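PDB 1RYB: CRS2 from Zea mays, which is required for the splicing of group IIB introns in chloroplasts, acting in complexes with CAF1 or CAF2, and has no peptidyl-tRNA hydrolase activity. Local coordinates for residues A[34-45]-A[102-110]; A[110-118]-A[171-182]. All coordinates share one frame; numbering follows the deposited sequence.

Interaction 1 of 2, residues A[34-45]-A[102-110]; sequences RHNVGFEMVDRI and ILLIYDDTS
Ile105 packs against the helix 37-45 where that helix runs over strand 102-108, an inner strand of the mixed sheet in this peptidyl-tRNA hydrolase-like α/β fold. The two axes come within 6.6 Å, with 136° between their N-to-C directions, so they run roughly antiparallel. The CG2 methyl of Ile105 lies against Met41 CB at 3.7 Å. Its CD1 meets Ile45 CD1 tip to tip at 3.9 Å, and Val42 CG1 passes alongside. At Tyr106 the CA atoms come closest, 4.3 Å from Tyr106 CA to Gly38 CA. A CB on Gly38 would clash with Ile105 O, so the close approach depends on this glycine. Asp107 follows, and its CB rests on Val37 CG1. Its CG sits between the backbone N and the carbonyl carbon (chi1 46°), which turns the carboxylate to His35. OD2 accepts from His35 ND1, and OD1 from His127 NE2. The pair matches the proton acceptor and supporting aspartate of active relatives. With an alanine here, both histidines would probably lose their shared carboxylate and the His35 ring could turn more easily. Water 1, which accepts from Gly38 N, lies 2.9 Å from Asp107 OD1. His35 ND1 meets Asp107 OD2 at 2.8 Å, on the syn side but 29° out of the carboxylate plane.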
loop_
_atom_site.group_PDB
_atom_site.type_symbol
_atom_site.label_atom_id
_atom_site.label_comp_id
_atom_site.label_asym_id
_atom_site.label_seq_id
_atom_site.Cartn_x
_atom_site.Cartn_y
_atom_site.Cartn_z
ATOM N N ARG A 34 -0.454 11.122 -6.788
ATOM C CA ARG A 34 -0.508 9.730 -7.321
ATOM C C ARG A 34 0.359 8.757 -6.520
ATOM O O ARG A 34 -0.058 7.596 -6.240
ATOM C CB ARG A 34 -0.103 9.673 -8.783
ATOM C CG ARG A 34 -1.047 10.534 -9.654
ATOM C CD ARG A 34 -0.858 10.180 -11.156
ATOM N NE ARG A 34 -1.785 10.872 -12.094
ATOM C CZ ARG A 34 -1.605 12.147 -12.520
ATOM N NH1 ARG A 34 -0.558 12.872 -12.096
ATOM N NH2 ARG A 34 -2.537 12.701 -13.351
ATOM N N HIS A 35 1.560 9.196 -6.208
ATOM C CA HIS A 35 2.481 8.351 -5.430
ATOM C C HIS A 35 1.982 8.094 -3.993
ATOM O O HIS A 35 2.571 7.279 -3.289
ATOM C CB HIS A 35 3.849 9.069 -5.361
ATOM C CG HIS A 35 5.111 8.210 -5.472
ATOM N ND1 HIS A 35 5.125 7.014 -6.102
ATOM C CD2 HIS A 35 6.369 8.482 -5.064
ATOM C CE1 HIS A 35 6.353 6.548 -6.062
ATOM N NE2 HIS A 35 7.122 7.411 -5.408
ATOM N N ASN A 36 0.928 8.762 -3.552
ATOM C CA ASN A 36 0.345 8.517 -2.230
ATOM C C ASN A 36 -0.897 7.663 -2.263
ATOM O O ASN A 36 -1.565 7.526 -1.272
ATOM C CB ASN A 36 -0.053 9.845 -1.569
ATOM C CG ASN A 36 1.097 10.374 -0.717
ATOM O OD1 ASN A 36 2.283 10.195 -1.014
ATOM N ND2 ASN A 36 0.779 10.921 0.433
ATOM N N VAL A 37 -1.294 7.099 -3.426
ATOM C CA VAL A 37 -2.525 6.367 -3.449
ATOM C C VAL A 37 -2.523 5.185 -2.492
ATOM O O VAL A 37 -3.573 4.771 -2.077
ATOM C CB VAL A 37 -2.907 5.991 -4.907
ATOM C CG1 VAL A 37 -1.984 4.930 -5.519
ATOM C CG2 VAL A 37 -4.392 5.631 -5.104
ATOM N N GLY A 38 -1.366 4.598 -2.214
ATOM C CA GLY A 38 -1.359 3.545 -1.208
ATOM C C GLY A 38 -1.845 4.026 0.143
ATOM O O GLY A 38 -2.488 3.297 0.917
ATOM N N PHE A 39 -1.498 5.233 0.468
ATOM C CA PHE A 39 -2.000 5.861 1.709
ATOM C C PHE A 39 -3.556 5.947 1.664
ATOM O O PHE A 39 -4.281 5.648 2.627
ATOM C CB PHE A 39 -1.473 7.313 1.807
ATOM C CG PHE A 39 -0.111 7.479 2.512
ATOM C CD1 PHE A 39 0.731 6.396 2.777
ATOM C CD2 PHE A 39 0.274 8.751 2.946
ATOM C CE1 PHE A 39 1.941 6.623 3.443
ATOM C CE2 PHE A 39 1.474 9.000 3.617
ATOM C CZ PHE A 39 2.318 7.917 3.847
ATOM N N GLU A 40 -4.103 6.356 0.493
ATOM C CA GLU A 40 -5.558 6.438 0.379
ATOM C C GLU A 40 -6.207 5.114 0.640
ATOM O O GLU A 40 -7.261 5.010 1.250
ATOM C CB GLU A 40 -5.963 6.929 -1.046
ATOM C CG GLU A 40 -5.508 8.423 -1.318
ATOM C CD GLU A 40 -6.146 8.932 -2.599
ATOM O OE1 GLU A 40 -5.535 9.445 -3.493
ATOM O OE2 GLU A 40 -7.379 8.575 -2.737
ATOM N N MET A 41 -5.630 4.040 0.070
ATOM C CA MET A 41 -6.223 2.695 0.242
ATOM C C MET A 41 -6.216 2.275 1.695
ATOM O O MET A 41 -7.205 1.763 2.201
ATOM C CB MET A 41 -5.491 1.618 -0.606
ATOM C CG MET A 41 -6.151 0.242 -0.571
ATOM S SD MET A 41 -7.743 0.225 -1.418
ATOM C CE MET A 41 -7.210 0.213 -3.161
ATOM N N VAL A 42 -5.058 2.399 2.343
ATOM C CA VAL A 42 -5.020 2.059 3.750
ATOM C C VAL A 42 -5.966 2.967 4.600
ATOM O O VAL A 42 -6.574 2.509 5.560
ATOM C CB VAL A 42 -3.606 1.869 4.356
ATOM C CG1 VAL A 42 -2.870 0.797 3.574
ATOM C CG2 VAL A 42 -2.813 3.142 4.403
ATOM N N ASP A 43 -6.100 4.210 4.248
ATOM C CA ASP A 43 -7.036 5.045 4.982
ATOM C C ASP A 43 -8.409 4.508 4.867
ATOM O O ASP A 43 -9.169 4.542 5.790
ATOM C CB ASP A 43 -7.072 6.502 4.475
ATOM C CG ASP A 43 -5.855 7.297 4.957
ATOM O OD1 ASP A 43 -5.231 7.039 5.958
ATOM O OD2 ASP A 43 -5.579 8.328 4.184
ATOM N N ARG A 44 -8.723 4.030 3.706
ATOM C CA ARG A 44 -10.044 3.497 3.439
ATOM C C ARG A 44 -10.233 2.187 4.143
ATOM O O ARG A 44 -11.285 1.906 4.701
ATOM C CB ARG A 44 -10.273 3.411 1.925
ATOM C CG ARG A 44 -11.597 2.777 1.571
ATOM C CD ARG A 44 -12.842 3.601 1.983
ATOM N NE ARG A 44 -14.058 2.836 1.621
ATOM C CZ ARG A 44 -14.707 1.935 2.387
ATOM N NH1 ARG A 44 -14.399 1.669 3.661
ATOM N NH2 ARG A 44 -15.738 1.297 1.855
ATOM N N ILE A 45 -9.201 1.349 4.176
ATOM C CA ILE A 45 -9.330 0.082 4.911
ATOM C C ILE A 45 -9.512 0.371 6.400
ATOM O O ILE A 45 -10.393 -0.209 7.092
ATOM C CB ILE A 45 -8.111 -0.813 4.671
ATOM C CG1 ILE A 45 -8.166 -1.274 3.193
ATOM C CG2 ILE A 45 -8.048 -2.016 5.644
ATOM C CD1 ILE A 45 -6.811 -1.795 2.729
ATOM N N ILE A 102 2.817 -9.589 5.341
ATOM C CA ILE A 102 3.196 -8.201 5.199
ATOM C C ILE A 102 2.661 -7.770 3.865
ATOM O O ILE A 102 3.238 -8.124 2.818
ATOM C CB ILE A 102 4.714 -8.031 5.187
ATOM C CG1 ILE A 102 5.318 -8.562 6.526
ATOM C CG2 ILE A 102 5.046 -6.544 4.992
ATOM C CD1 ILE A 102 6.829 -8.521 6.536
ATOM N N LEU A 103 1.513 -7.009 3.887
ATOM C CA LEU A 103 0.862 -6.612 2.648
ATOM C C LEU A 103 1.273 -5.216 2.293
ATOM O O LEU A 103 0.979 -4.272 3.036
ATOM C CB LEU A 103 -0.670 -6.719 2.793
ATOM C CG LEU A 103 -1.535 -6.173 1.668
ATOM C CD1 LEU A 103 -1.284 -6.974 0.373
ATOM C CD2 LEU A 103 -2.989 -6.436 2.089
ATOM N N LEU A 104 1.865 -5.085 1.069
ATOM C CA LEU A 104 2.220 -3.755 0.588
ATOM C C LEU A 104 1.214 -3.269 -0.417
ATOM O O LEU A 104 0.878 -3.974 -1.351
ATOM C CB LEU A 104 3.638 -3.651 -0.084
ATOM C CG LEU A 104 4.738 -3.297 0.876
ATOM C CD1 LEU A 104 4.703 -1.832 1.253
ATOM C CD2 LEU A 104 4.723 -4.222 2.115
ATOM N N ILE A 105 0.792 -2.003 -0.265
ATOM C CA ILE A 105 -0.173 -1.353 -1.161
ATOM C C ILE A 105 0.476 -0.109 -1.776
ATOM O O ILE A 105 0.915 0.769 -1.026
ATOM C CB ILE A 105 -1.489 -1.035 -0.391
ATOM C CG1 ILE A 105 -1.960 -2.306 0.316
ATOM C CG2 ILE A 105 -2.567 -0.516 -1.392
ATOM C CD1 ILE A 105 -3.399 -2.124 0.850
ATOM N N TYR A 106 0.477 0.019 -3.113
ATOM C CA TYR A 106 1.237 1.157 -3.700
ATOM C C TYR A 106 0.819 1.437 -5.134
ATOM O O TYR A 106 0.053 0.679 -5.701
ATOM C CB TYR A 106 2.767 0.781 -3.668
ATOM C CG TYR A 106 3.028 -0.433 -4.605
ATOM C CD1 TYR A 106 3.377 -0.245 -5.942
ATOM C CD2 TYR A 106 2.774 -1.748 -4.225
ATOM C CE1 TYR A 106 3.598 -1.330 -6.785
ATOM C CE2 TYR A 106 2.815 -2.844 -5.104
ATOM C CZ TYR A 106 3.307 -2.631 -6.389
ATOM O OH TYR A 106 3.412 -3.675 -7.315
ATOM N N ASP A 107 1.259 2.573 -5.654
ATOM C CA ASP A 107 0.926 3.016 -7.061
ATOM C C ASP A 107 1.736 2.237 -8.064
ATOM O O ASP A 107 2.938 2.047 -7.889
ATOM C CB ASP A 107 1.239 4.508 -7.248
ATOM C CG ASP A 107 2.589 4.835 -6.686
ATOM O OD1 ASP A 107 2.990 4.512 -5.558
ATOM O OD2 ASP A 107 3.330 5.444 -7.529
ATOM N N ASP A 108 1.129 1.814 -9.133
ATOM C CA ASP A 108 1.917 1.033 -10.110
ATOM C C ASP A 108 1.721 1.610 -11.507
ATOM O O ASP A 108 0.606 1.675 -12.033
ATOM C CB ASP A 108 1.551 -0.421 -10.022
ATOM C CG ASP A 108 2.289 -1.311 -10.955
ATOM O OD1 ASP A 108 2.861 -0.905 -11.944
ATOM O OD2 ASP A 108 2.120 -2.574 -10.653
ATOM N N THR A 109 2.772 2.233 -12.032
ATOM C CA THR A 109 2.626 2.944 -13.360
ATOM C C THR A 109 2.528 1.935 -14.529
ATOM O O THR A 109 2.350 2.292 -15.664
ATOM C CB THR A 109 3.788 3.925 -13.671
ATOM O OG1 THR A 109 4.954 3.204 -13.649
ATOM C CG2 THR A 109 3.915 4.980 -12.628
ATOM N N SER A 110 2.631 0.672 -14.238
ATOM C CA SER A 110 2.589 -0.337 -15.291
ATOM C C SER A 110 1.204 -0.895 -15.545
ATOM O O SER A 110 0.997 -1.676 -16.462
ATOM C CB SER A 110 3.621 -1.432 -15.012
ATOM O OG SER A 110 3.002 -2.437 -14.233
HETATM O O HOH W 1 1.385 4.560 -3.085
#

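Interaction 2 of 2, residues A[110-118]-A[171-182]; sequences SLPNGVLRL and ERVQIDTALEQG
Gly114 brings the loop before strand 116-118 up to the helix 171-182, with its CA 4.8 Å from Ile175 CA. A type II beta turn from Pro112 to Val115 shapes this approach, closed by Val115 N to Pro112 O. The turn leads into the edge strand of the sheet in the peptidyl-tRNA hydrolase-like fold. Strand and helix axes then stand 10.0 Å apart, with 31° between their N-to-C directions. Gly114 has a positive phi of 86°, where a CB would jam against the preceding carbonyl O. That CB would also press on Gln174 CB. Instead Gly114 O lies 3.5 Å from Ala178 CB.

Asn113 carries the polar part. With CG anti to the backbone N, its amide reaches the helix and ND2 gives two hydrogen bonds. One runs from Asn113 ND2 to Gln174 OE1 at 2.8 Å, with the two amide planes inclined to each other. The other runs from Asn113 ND2 to Glu171 O at 3.2 Å, well off the direction of that C=O (104°). Glu171 O already accepts from Ile175 N within the helix. The carboxylate of Glu171 turns to Arg34. Asn113 OD1 faces Ile175 CD1.

Further on, Leu116 lies between strand and helix, and Met41 and Ile148 also touch it. Its CD2 meets Ala178 CB, and its CD1 lies against the extended chain of Gln181. Waters link the loop to the helix through backbone and side-chain atoms. Water 3 donates to Gln174 O and weakly to Gly114 O. Water 2 accepts from Leu116 N at 3.0 Å and donates to Gln181 OE1 at 2.9 Å.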
loop_
_atom_site.group_PDB
_atom_site.type_symbol
_atom_site.label_atom_id
_atom_site.label_comp_id
_atom_site.label_asym_id
_atom_site.label_seq_id
_atom_site.Cartn_x
_atom_site.Cartn_y
_atom_site.Cartn_z
ATOM N N SER A 110 2.631 0.672 -14.238
ATOM C CA SER A 110 2.589 -0.337 -15.291
ATOM C C SER A 110 1.204 -0.895 -15.545
ATOM O O SER A 110 0.997 -1.676 -16.462
ATOM C CB SER A 110 3.621 -1.432 -15.012
ATOM O OG SER A 110 3.002 -2.437 -14.233
ATOM N N LEU A 111 0.240 -0.408 -14.804
ATOM C CA LEU A 111 -1.126 -0.793 -14.944
ATOM C C LEU A 111 -1.916 0.425 -15.228
ATOM O O LEU A 111 -1.603 1.493 -14.729
ATOM C CB LEU A 111 -1.658 -1.381 -13.629
ATOM C CG LEU A 111 -1.010 -2.687 -13.261
ATOM C CD1 LEU A 111 -1.475 -3.045 -11.863
ATOM C CD2 LEU A 111 -1.517 -3.765 -14.209
ATOM N N PRO A 112 -2.984 0.295 -15.923
ATOM C CA PRO A 112 -3.810 1.469 -16.193
ATOM C C PRO A 112 -4.450 2.095 -14.920
ATOM O O PRO A 112 -4.766 1.458 -13.919
ATOM C CB PRO A 112 -4.931 0.986 -17.179
ATOM C CG PRO A 112 -4.390 -0.299 -17.823
ATOM C CD PRO A 112 -3.327 -0.835 -16.834
ATOM N N ASN A 113 -4.752 3.370 -15.007
ATOM C CA ASN A 113 -5.338 4.001 -13.895
ATOM C C ASN A 113 -6.529 3.299 -13.308
ATOM O O ASN A 113 -7.605 3.072 -13.938
ATOM C CB ASN A 113 -5.665 5.483 -14.207
ATOM C CG ASN A 113 -6.039 6.285 -12.995
ATOM O OD1 ASN A 113 -5.184 6.848 -12.318
ATOM N ND2 ASN A 113 -7.322 6.499 -12.850
ATOM N N GLY A 114 -6.461 3.097 -12.034
ATOM C CA GLY A 114 -7.614 2.531 -11.372
ATOM C C GLY A 114 -7.637 0.968 -11.404
ATOM O O GLY A 114 -8.492 0.337 -10.780
ATOM N N VAL A 115 -6.780 0.342 -12.163
ATOM C CA VAL A 115 -6.808 -1.130 -12.190
ATOM C C VAL A 115 -6.044 -1.700 -11.003
ATOM O O VAL A 115 -4.905 -1.298 -10.706
ATOM C CB VAL A 115 -6.189 -1.598 -13.514
ATOM C CG1 VAL A 115 -6.126 -3.115 -13.555
ATOM C CG2 VAL A 115 -7.120 -1.115 -14.640
ATOM N N LEU A 116 -6.654 -2.695 -10.309
ATOM C CA LEU A 116 -5.950 -3.303 -9.179
ATOM C C LEU A 116 -5.316 -4.599 -9.580
ATOM O O LEU A 116 -5.844 -5.351 -10.416
ATOM C CB LEU A 116 -6.938 -3.631 -8.041
ATOM C CG LEU A 116 -7.638 -2.403 -7.430
ATOM C CD1 LEU A 116 -8.599 -2.811 -6.292
ATOM C CD2 LEU A 116 -6.627 -1.412 -6.844
ATOM N N ARG A 117 -4.275 -4.978 -8.893
ATOM C CA ARG A 117 -3.768 -6.303 -9.126
ATOM C C ARG A 117 -3.194 -6.856 -7.841
ATOM O O ARG A 117 -2.571 -6.127 -7.056
ATOM C CB ARG A 117 -2.778 -6.320 -10.293
ATOM C CG ARG A 117 -1.887 -7.534 -10.319
ATOM C CD ARG A 117 -0.866 -7.539 -11.474
ATOM N NE ARG A 117 -0.499 -8.910 -11.826
ATOM C CZ ARG A 117 0.234 -9.271 -12.890
ATOM N NH1 ARG A 117 0.702 -8.370 -13.777
ATOM N NH2 ARG A 117 0.487 -10.588 -13.084
ATOM N N LEU A 118 -3.368 -8.170 -7.597
ATOM C CA LEU A 118 -2.806 -8.712 -6.381
ATOM C C LEU A 118 -1.753 -9.702 -6.728
ATOM O O LEU A 118 -2.054 -10.605 -7.461
ATOM C CB LEU A 118 -3.933 -9.441 -5.621
ATOM C CG LEU A 118 -3.330 -10.302 -4.538
ATOM C CD1 LEU A 118 -2.741 -9.397 -3.439
ATOM C CD2 LEU A 118 -4.412 -11.194 -3.938
ATOM N N GLU A 171 -9.530 10.648 -13.568
ATOM C CA GLU A 171 -8.704 9.625 -12.891
ATOM C C GLU A 171 -9.225 9.388 -11.566
ATOM O O GLU A 171 -9.360 8.248 -11.124
ATOM C CB GLU A 171 -7.264 10.066 -12.811
ATOM C CG GLU A 171 -6.644 9.910 -14.207
ATOM C CD GLU A 171 -5.370 10.684 -14.338
ATOM O OE1 GLU A 171 -4.854 11.254 -13.399
ATOM O OE2 GLU A 171 -4.812 10.577 -15.534
ATOM N N ARG A 172 -9.613 10.460 -10.957
ATOM C CA ARG A 172 -10.145 10.406 -9.600
ATOM C C ARG A 172 -11.365 9.495 -9.447
ATOM O O ARG A 172 -11.515 8.747 -8.481
ATOM C CB ARG A 172 -10.353 11.832 -9.095
ATOM C CG ARG A 172 -11.106 11.954 -7.790
ATOM C CD ARG A 172 -10.666 10.905 -6.790
ATOM N NE ARG A 172 -9.373 11.240 -6.231
ATOM C CZ ARG A 172 -8.658 10.459 -5.313
ATOM N NH1 ARG A 172 -9.046 9.312 -4.828
ATOM N NH2 ARG A 172 -7.487 10.900 -4.904
ATOM N N VAL A 173 -12.257 9.557 -10.390
ATOM C CA VAL A 173 -13.458 8.763 -10.328
ATOM C C VAL A 173 -13.079 7.291 -10.398
ATOM O O VAL A 173 -13.651 6.405 -9.724
ATOM C CB VAL A 173 -14.345 9.150 -11.541
ATOM C CG1 VAL A 173 -15.450 8.126 -11.770
ATOM C CG2 VAL A 173 -15.003 10.525 -11.315
ATOM N N GLN A 174 -12.070 7.006 -11.184
ATOM C CA GLN A 174 -11.676 5.614 -11.278
ATOM C C GLN A 174 -10.917 5.201 -10.031
ATOM O O GLN A 174 -11.014 4.060 -9.567
ATOM C CB GLN A 174 -10.782 5.415 -12.450
ATOM C CG GLN A 174 -11.471 5.635 -13.811
ATOM C CD GLN A 174 -10.497 5.738 -14.954
ATOM O OE1 GLN A 174 -9.320 6.190 -14.817
ATOM N NE2 GLN A 174 -11.034 5.526 -16.115
ATOM N N ILE A 175 -10.126 6.093 -9.507
ATOM C CA ILE A 175 -9.370 5.691 -8.282
ATOM C C ILE A 175 -10.364 5.417 -7.151
ATOM O O ILE A 175 -10.270 4.468 -6.398
ATOM C CB ILE A 175 -8.373 6.776 -7.833
ATOM C CG1 ILE A 175 -7.219 6.963 -8.843
ATOM C CG2 ILE A 175 -7.893 6.459 -6.445
ATOM C CD1 ILE A 175 -6.424 5.687 -9.184
ATOM N N ASP A 176 -11.397 6.250 -7.034
ATOM C CA ASP A 176 -12.442 6.036 -5.992
ATOM C C ASP A 176 -13.095 4.681 -6.126
ATOM O O ASP A 176 -13.341 4.000 -5.123
ATOM C CB ASP A 176 -13.525 7.142 -6.033
ATOM C CG ASP A 176 -12.946 8.453 -5.526
ATOM O OD1 ASP A 176 -11.860 8.493 -4.952
ATOM O OD2 ASP A 176 -13.753 9.515 -5.679
ATOM N N THR A 177 -13.334 4.271 -7.369
ATOM C CA THR A 177 -13.927 3.009 -7.566
ATOM C C THR A 177 -12.966 1.940 -7.146
ATOM O O THR A 177 -13.327 0.867 -6.627
ATOM C CB THR A 177 -14.257 2.855 -9.042
ATOM O OG1 THR A 177 -15.384 3.704 -9.284
ATOM C CG2 THR A 177 -14.665 1.471 -9.320
ATOM N N ALA A 178 -11.733 2.176 -7.450
ATOM C CA ALA A 178 -10.733 1.160 -7.081
ATOM C C ALA A 178 -10.603 1.040 -5.553
ATOM O O ALA A 178 -10.314 -0.030 -5.026
ATOM C CB ALA A 178 -9.360 1.517 -7.601
ATOM N N LEU A 179 -10.735 2.155 -4.843
ATOM C CA LEU A 179 -10.590 2.041 -3.401
ATOM C C LEU A 179 -11.714 1.171 -2.857
ATOM O O LEU A 179 -11.535 0.440 -1.896
ATOM C CB LEU A 179 -10.603 3.394 -2.651
ATOM C CG LEU A 179 -9.555 4.354 -3.204
ATOM C CD1 LEU A 179 -9.829 5.759 -2.652
ATOM C CD2 LEU A 179 -8.148 3.883 -2.772
ATOM N N GLU A 180 -12.915 1.327 -3.393
ATOM C CA GLU A 180 -13.971 0.537 -2.827
ATOM C C GLU A 180 -13.693 -0.941 -3.099
ATOM O O GLU A 180 -13.975 -1.849 -2.270
ATOM C CB GLU A 180 -15.306 0.958 -3.455
ATOM C CG GLU A 180 -15.814 2.284 -2.887
ATOM C CD GLU A 180 -15.690 2.375 -1.389
ATOM O OE1 GLU A 180 -14.995 3.210 -0.825
ATOM O OE2 GLU A 180 -16.419 1.490 -0.756
ATOM N N GLN A 181 -13.138 -1.205 -4.292
ATOM C CA GLN A 181 -12.885 -2.591 -4.683
ATOM C C GLN A 181 -11.794 -3.181 -3.838
ATOM O O GLN A 181 -11.846 -4.369 -3.464
ATOM C CB GLN A 181 -12.465 -2.650 -6.150
ATOM C CG GLN A 181 -11.982 -4.054 -6.526
ATOM C CD GLN A 181 -11.443 -4.111 -7.940
ATOM O OE1 GLN A 181 -11.288 -3.059 -8.617
ATOM N NE2 GLN A 181 -11.268 -5.343 -8.440
ATOM N N GLY A 182 -10.814 -2.304 -3.558
ATOM C CA GLY A 182 -9.628 -2.665 -2.757
ATOM C C GLY A 182 -9.947 -3.120 -1.337
ATOM O O GLY A 182 -9.348 -4.082 -0.803
HETATM O O HOH W 2 -9.536 -2.870 -10.925
HETATM O O HOH W 3 -11.444 1.828 -11.160
HETATM O O HOH W 4 -9.131 -5.317 -11.085
#

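Overall arrangement
Interaction 1 lies near the centre of the chain and is buried. Interaction 2 is about 10 Å away, centre to centre, at the outer strand of the same sheet, and is only partly buried. They follow one another along the chain and share Ser110. Helices 37-48 and 169-192 also touch directly. Arg34 pairs with Glu171 and Arg44 with Glu180, while Met41 packs on Ala178 and Gly182. Interaction 1 combines close apolar packing with one histidine-carboxylate hydrogen bond at the position that matches the hydrolase active site. Interaction 2 adds Asn113 amide bonds and several waters to apolar packing by Leu116.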